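Local coordinates for protein putatuve endo-xylanase (PDB 1O8P) that probably binds xylan and cellulose chains as a family 6 carbohydrate-binding module of a putative endo-xylanase, a beta-sandwich domain that holds calcium, at residues A[32-37]-A[61-66]; A[91-96]-A[129-134]. One frame throughout, in Å; residues are numbered along the deposited sequence.

Contact 1: A[32-37]-A[61-66]; sequences EDYDSS and YSTTYK. With CA (calcium ion), chain B.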
loop_
_atom_site.group_PDB
_atom_site.type_symbol
_atom_site.label_atom_id
_atom_site.label_comp_id
_atom_site.label_asym_id
_atom_site.label_seq_id
_atom_site.Cartn_x
_atom_site.Cartn_y
_atom_site.Cartn_z
ATOM N N GLU A 32 -4.028 -1.559 -7.016
ATOM C CA GLU A 32 -5.145 -1.104 -7.850
ATOM C C GLU A 32 -6.525 -1.607 -7.335
ATOM O O GLU A 32 -7.552 -1.147 -7.802
ATOM C CB GLU A 32 -4.939 -1.468 -9.345
ATOM C CG GLU A 32 -5.020 -2.950 -9.695
ATOM C CD GLU A 32 -3.713 -3.684 -9.457
ATOM O OE1 GLU A 32 -2.883 -3.225 -8.637
ATOM O OE2 GLU A 32 -3.505 -4.750 -10.070
ATOM N N ASP A 33 -6.547 -2.525 -6.369
ATOM C CA ASP A 33 -7.846 -3.014 -5.864
ATOM C C ASP A 33 -8.305 -2.234 -4.622
ATOM O O ASP A 33 -8.645 -2.828 -3.601
ATOM C CB ASP A 33 -7.777 -4.500 -5.531
ATOM C CG ASP A 33 -7.559 -5.384 -6.752
ATOM O OD1 ASP A 33 -7.793 -4.987 -7.907
ATOM O OD2 ASP A 33 -7.161 -6.554 -6.626
ATOM N N TYR A 34 -8.276 -0.910 -4.705
ATOM C CA TYR A 34 -8.733 -0.073 -3.621
ATOM C C TYR A 34 -10.260 0.103 -3.685
ATOM O O TYR A 34 -10.869 0.069 -4.770
ATOM C CB TYR A 34 -8.010 1.285 -3.636
ATOM C CG TYR A 34 -8.120 2.027 -4.950
ATOM C CD1 TYR A 34 -9.238 2.800 -5.243
ATOM C CD2 TYR A 34 -7.102 1.958 -5.896
ATOM C CE1 TYR A 34 -9.338 3.486 -6.442
ATOM C CE2 TYR A 34 -7.186 2.639 -7.115
ATOM C CZ TYR A 34 -8.304 3.405 -7.377
ATOM O OH TYR A 34 -8.397 4.079 -8.584
ATOM N N ASP A 35 -10.871 0.267 -2.516
ATOM C CA ASP A 35 -12.315 0.420 -2.421
ATOM C C ASP A 35 -12.677 1.879 -2.471
ATOM O O ASP A 35 -13.783 2.221 -2.791
ATOM C CB ASP A 35 -12.790 -0.186 -1.122
ATOM C CG ASP A 35 -12.487 -1.650 -1.052
ATOM O OD1 ASP A 35 -13.226 -2.402 -1.706
ATOM O OD2 ASP A 35 -11.518 -2.144 -0.422
ATOM N N SER A 36 -11.701 2.735 -2.183
ATOM C CA SER A 36 -11.903 4.164 -2.032
ATOM C C SER A 36 -10.542 4.877 -2.229
ATOM O O SER A 36 -9.484 4.277 -2.047
ATOM C CB SER A 36 -12.422 4.401 -0.622
ATOM O OG SER A 36 -12.339 5.761 -0.301
ATOM N N SER A 37 -10.549 6.125 -2.662
ATOM C CA SER A 37 -9.274 6.837 -2.852
ATOM C C SER A 37 -9.466 8.344 -2.767
ATOM O O SER A 37 -10.594 8.846 -2.969
ATOM C CB SER A 37 -8.586 6.453 -4.150
ATOM O OG SER A 37 -9.266 6.981 -5.263
ATOM N N TYR A 61 -2.301 12.222 -1.340
ATOM C CA TYR A 61 -3.139 11.119 -1.905
ATOM C C TYR A 61 -3.201 9.905 -0.982
ATOM O O TYR A 61 -2.356 9.736 -0.109
ATOM C CB TYR A 61 -2.614 10.631 -3.244
ATOM C CG TYR A 61 -2.896 11.517 -4.423
ATOM C CD1 TYR A 61 -3.035 12.905 -4.280
ATOM C CD2 TYR A 61 -2.993 10.955 -5.705
ATOM C CE1 TYR A 61 -3.289 13.725 -5.392
ATOM C CE2 TYR A 61 -3.266 11.738 -6.829
ATOM C CZ TYR A 61 -3.408 13.118 -6.671
ATOM O OH TYR A 61 -3.619 13.864 -7.785
ATOM N N SER A 62 -4.209 9.062 -1.181
ATOM C CA SER A 62 -4.449 7.955 -0.299
ATOM C C SER A 62 -5.334 6.921 -0.993
ATOM O O SER A 62 -6.116 7.263 -1.893
ATOM C CB SER A 62 -5.092 8.426 1.030
ATOM O OG SER A 62 -6.454 8.791 0.840
ATOM N N THR A 63 -5.155 5.654 -0.610
ATOM C CA THR A 63 -6.003 4.572 -1.079
ATOM C C THR A 63 -6.426 3.778 0.119
ATOM O O THR A 63 -5.667 3.619 1.077
ATOM C CB THR A 63 -5.323 3.688 -2.155
ATOM O OG1 THR A 63 -3.934 3.614 -1.896
ATOM C CG2 THR A 63 -5.357 4.330 -3.512
ATOM N N THR A 64 -7.661 3.292 0.067
ATOM C CA THR A 64 -8.240 2.582 1.164
ATOM C C THR A 64 -8.612 1.198 0.690
ATOM O O THR A 64 -9.205 1.053 -0.381
ATOM C CB THR A 64 -9.491 3.318 1.640
ATOM O OG1 THR A 64 -9.118 4.582 2.195
ATOM C CG2 THR A 64 -10.237 2.542 2.798
ATOM N N TYR A 65 -8.294 0.213 1.523
ATOM C CA TYR A 65 -8.503 -1.208 1.276
ATOM C C TYR A 65 -9.240 -1.762 2.470
ATOM O O TYR A 65 -8.663 -1.983 3.541
ATOM C CB TYR A 65 -7.142 -1.932 1.092
ATOM C CG TYR A 65 -6.320 -1.267 0.032
ATOM C CD1 TYR A 65 -5.566 -0.113 0.323
ATOM C CD2 TYR A 65 -6.307 -1.760 -1.271
ATOM C CE1 TYR A 65 -4.823 0.509 -0.649
ATOM C CE2 TYR A 65 -5.560 -1.135 -2.257
ATOM C CZ TYR A 65 -4.821 0.003 -1.935
ATOM O OH TYR A 65 -4.103 0.661 -2.905
ATOM N N LYS A 66 -10.530 -2.004 2.267
ATOM C CA LYS A 66 -11.427 -2.422 3.326
ATOM C C LYS A 66 -11.343 -3.901 3.583
ATOM O O LYS A 66 -10.961 -4.654 2.717
ATOM C CB LYS A 66 -12.867 -2.028 2.946
ATOM C CG LYS A 66 -13.128 -0.534 3.020
ATOM C CD LYS A 66 -14.606 -0.246 2.751
ATOM C CE LYS A 66 -15.313 0.305 4.004
ATOM N NZ LYS A 66 -15.511 -0.707 5.143
HETATM CA CA CA B . -0.800 -4.692 -9.070
HETATM O O HOH W 1 -1.402 -6.257 -10.865
#
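Ser36 and Ser37 run antiparallel to Thr64 and Thr63, and the pairing is disturbed where the 32-37 segment turns into strand. Asp35 and Ser36 both face Thr64, a classic beta bulge. Thr64 is thereby gripped twice: its O accepts from Asp35 N at 2.8 Å, and its N donates to Ser36 O. From within the bulge, the Asp35 carboxylate takes the next backbone N-H of strand 62-69. Its chi1 of -61° sets CG beside the residue's own backbone N. OD2 accepts Lys66 N at 2.9 Å on its anti side, 33° out of the carboxylate plane. A salt bridge with Arg23 gives this oxygen a second partner and holds the carboxylate in place.

Tyr34 and Tyr65 meet before the bulge. Tyr34 CB sits over one face of the Tyr65 ring in a CH-pi contact, 4.1 Å from the centroid, while Tyr34 CD2 meets Thr63 CG2 at 3.8 Å. The Tyr65 hydroxyl accepts from Thr63 OG1 at 3.1 Å and also bonds to Ala31 O, tying the ring to the backbone just before Glu32. The Glu32 carboxylate reaches calcium with both oxygens, OE1 at 2.6 Å and OE2 at 2.9 Å; a water, Gln30, Ser52 and Asp142 complete the site.

Strand 128-135 pairs with strand 62-69 through backbone bonds between Thr63 and Leu133 and between Tyr65 and Ile131. Ile54 of strand 52-55 packs on Tyr34, Thr63 and Tyr65, and Phe144 of strand 140-147 meets the Tyr65 ring edge-to-face.

Contact 2: A[91-96]-A[129-134]; sequences VRLGSP and KDIVLV
An antiparallel strand pair of the beta-sandwich joins Val91, Arg92 and Leu93 to Leu133, Val132 and Ile131, within the larger sheet of this family 6 module. Arg92 and Val132 form the hydrogen-bonded pair, each N donating to the other's O at 2.9 Å. Val91-Leu133 and Leu93-Ile131 on either side of it are non-hydrogen-bonded pairs. One further bond, Gly94 N to Asp130 O at 2.8 Å, carries the ladder to the point where the chain leaves the sheet. It leaves through a classic gamma turn centred on Gly94, whose phi is positive (84°), closed by Ser95 N on Leu93 O.

The two faces differ. On that of Val91, Leu93, Ile131 and Leu133 the contacts are aliphatic, mostly methyl on methyl. Val91 straddles two neighbours, CG1 meeting Ile131 CG2 at 3.9 Å and CG2 lying against Leu133 CD2; Val91 and Leu133 lie side by side, pointing the same way. Leu93 CD2 touches both Ile131 CD1 and the CB and CG of Lys129. Phe144 and Phe146 of strand 140-147 cover this face from the opposing sheet.

On the face of Arg92 and Val132, the turn folds back over the valine. Val132 CG2, anti to the carbonyl carbon, reaches Ser95 N and CA, each at 3.6 Å, while CG1, anti to the backbone N (chi1 -175°), meets Pro96 N and CD. Arg92 runs extended from CG to NE, and its guanidinium bonds to Gln90 and Gly98. Pro96 O overlies the guanidinium near its margin, 3.1 Å from Arg92 NE, but the angle is too poor for a hydrogen bond.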
loop_
_atom_site.group_PDB
_atom_site.type_symbol
_atom_site.label_atom_id
_atom_site.label_comp_id
_atom_site.label_asym_id
_atom_site.label_seq_id
_atom_site.Cartn_x
_atom_site.Cartn_y
_atom_site.Cartn_z
ATOM N N VAL A 91 0.966 3.687 6.529
ATOM C CA VAL A 91 0.015 2.590 6.642
ATOM C C VAL A 91 -0.836 2.859 7.887
ATOM O O VAL A 91 -0.322 2.858 9.001
ATOM C CB VAL A 91 0.718 1.183 6.690
ATOM C CG1 VAL A 91 -0.343 0.082 6.657
ATOM C CG2 VAL A 91 1.699 1.012 5.513
ATOM N N ARG A 92 -2.124 3.125 7.677
ATOM C CA ARG A 92 -3.019 3.591 8.734
ATOM C C ARG A 92 -4.288 2.755 8.830
ATOM O O ARG A 92 -4.660 2.066 7.872
ATOM C CB ARG A 92 -3.455 5.033 8.477
ATOM C CG ARG A 92 -2.363 6.048 8.394
ATOM C CD ARG A 92 -2.904 7.360 8.702
ATOM N NE ARG A 92 -1.902 8.367 8.929
ATOM C CZ ARG A 92 -1.748 9.028 10.057
ATOM N NH1 ARG A 92 -2.507 8.777 11.110
ATOM N NH2 ARG A 92 -0.803 9.934 10.138
ATOM N N LEU A 93 -4.956 2.826 9.989
ATOM C CA LEU A 93 -6.252 2.179 10.168
ATOM C C LEU A 93 -7.440 3.114 9.834
ATOM O O LEU A 93 -7.466 4.267 10.262
ATOM C CB LEU A 93 -6.402 1.727 11.601
ATOM C CG LEU A 93 -5.486 0.609 12.086
ATOM C CD1 LEU A 93 -5.835 0.310 13.529
ATOM C CD2 LEU A 93 -5.588 -0.649 11.175
ATOM N N GLY A 94 -8.410 2.616 9.060
ATOM C CA GLY A 94 -9.721 3.260 9.016
ATOM C C GLY A 94 -9.777 4.416 8.043
ATOM O O GLY A 94 -10.558 4.375 7.111
ATOM N N SER A 95 -8.924 5.412 8.230
ATOM C CA SER A 95 -8.914 6.575 7.371
ATOM C C SER A 95 -7.525 7.176 7.355
ATOM O O SER A 95 -6.659 6.737 8.105
ATOM C CB SER A 95 -9.950 7.611 7.871
ATOM O OG SER A 95 -9.477 8.276 9.041
ATOM N N PRO A 96 -7.295 8.173 6.498
ATOM C CA PRO A 96 -6.036 8.925 6.500
ATOM C C PRO A 96 -5.641 9.582 7.865
ATOM O O PRO A 96 -4.468 9.929 8.081
ATOM C CB PRO A 96 -6.281 10.000 5.443
ATOM C CG PRO A 96 -7.267 9.426 4.577
ATOM C CD PRO A 96 -8.201 8.628 5.420
ATOM N N LYS A 129 -9.487 -5.357 9.525
ATOM C CA LYS A 129 -9.261 -3.921 9.489
ATOM C C LYS A 129 -9.392 -3.314 8.095
ATOM O O LYS A 129 -9.129 -3.957 7.078
ATOM C CB LYS A 129 -7.863 -3.536 10.026
ATOM C CG LYS A 129 -7.492 -3.988 11.448
ATOM C CD LYS A 129 -8.333 -3.351 12.531
ATOM C CE LYS A 129 -7.680 -3.508 13.928
ATOM N NZ LYS A 129 -8.262 -4.734 14.667
ATOM N N ASP A 130 -9.768 -2.040 8.070
ATOM C CA ASP A 130 -9.634 -1.213 6.891
ATOM C C ASP A 130 -8.283 -0.556 6.868
ATOM O O ASP A 130 -7.902 0.111 7.837
ATOM C CB ASP A 130 -10.713 -0.153 6.852
ATOM C CG ASP A 130 -12.105 -0.753 6.730
ATOM O OD1 ASP A 130 -12.297 -1.973 6.440
ATOM O OD2 ASP A 130 -13.080 -0.057 6.967
ATOM N N ILE A 131 -7.561 -0.741 5.761
ATOM C CA ILE A 131 -6.191 -0.213 5.630
ATOM C C ILE A 131 -6.145 0.956 4.656
ATOM O O ILE A 131 -6.693 0.905 3.546
ATOM C CB ILE A 131 -5.156 -1.315 5.192
ATOM C CG1 ILE A 131 -4.995 -2.357 6.291
ATOM C CG2 ILE A 131 -3.729 -0.690 4.945
ATOM C CD1 ILE A 131 -4.276 -1.814 7.593
ATOM N N VAL A 132 -5.457 1.999 5.091
ATOM C CA VAL A 132 -5.237 3.185 4.276
ATOM C C VAL A 132 -3.748 3.418 4.017
ATOM O O VAL A 132 -2.960 3.434 4.943
ATOM C CB VAL A 132 -5.894 4.433 4.967
ATOM C CG1 VAL A 132 -5.797 5.669 4.078
ATOM C CG2 VAL A 132 -7.360 4.086 5.326
ATOM N N LEU A 133 -3.376 3.592 2.745
ATOM C CA LEU A 133 -2.019 4.040 2.356
ATOM C C LEU A 133 -2.068 5.556 2.052
ATOM O O LEU A 133 -2.872 5.990 1.241
ATOM C CB LEU A 133 -1.542 3.266 1.111
ATOM C CG LEU A 133 -1.604 1.733 1.216
ATOM C CD1 LEU A 133 -1.114 1.108 -0.117
ATOM C CD2 LEU A 133 -0.741 1.240 2.428
ATOM N N VAL A 134 -1.238 6.340 2.736
ATOM C CA VAL A 134 -1.196 7.766 2.567
ATOM C C VAL A 134 0.179 8.088 2.015
ATOM O O VAL A 134 1.190 7.677 2.572
ATOM C CB VAL A 134 -1.510 8.543 3.901
ATOM C CG1 VAL A 134 -1.536 10.067 3.657
ATOM C CG2 VAL A 134 -2.838 8.036 4.540
#

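Both contacts build one sheet, and they join directly: strand 62-69 of contact 1 lies beside strand 128-135 of contact 2, where Thr64 OG1 packs 3.6 Å from Val132 CG2. Their centres are about 9 Å apart, and each has an interior side toward Phe144. Contact 1 has the more exposed rim, with Asp33, Asp35, Ser36 and Lys66 at the surface; in contact 2 just Gly94 and Pro96 are exposed, while Val91, Ile131, Val132 and Leu133 are buried. Contact 1 is bulged and more polar, a charged side chain bonding across it. In contact 2 the hydrogen bonds across are all backbone. A salt bridge from Asp130 to Lys66 links the two.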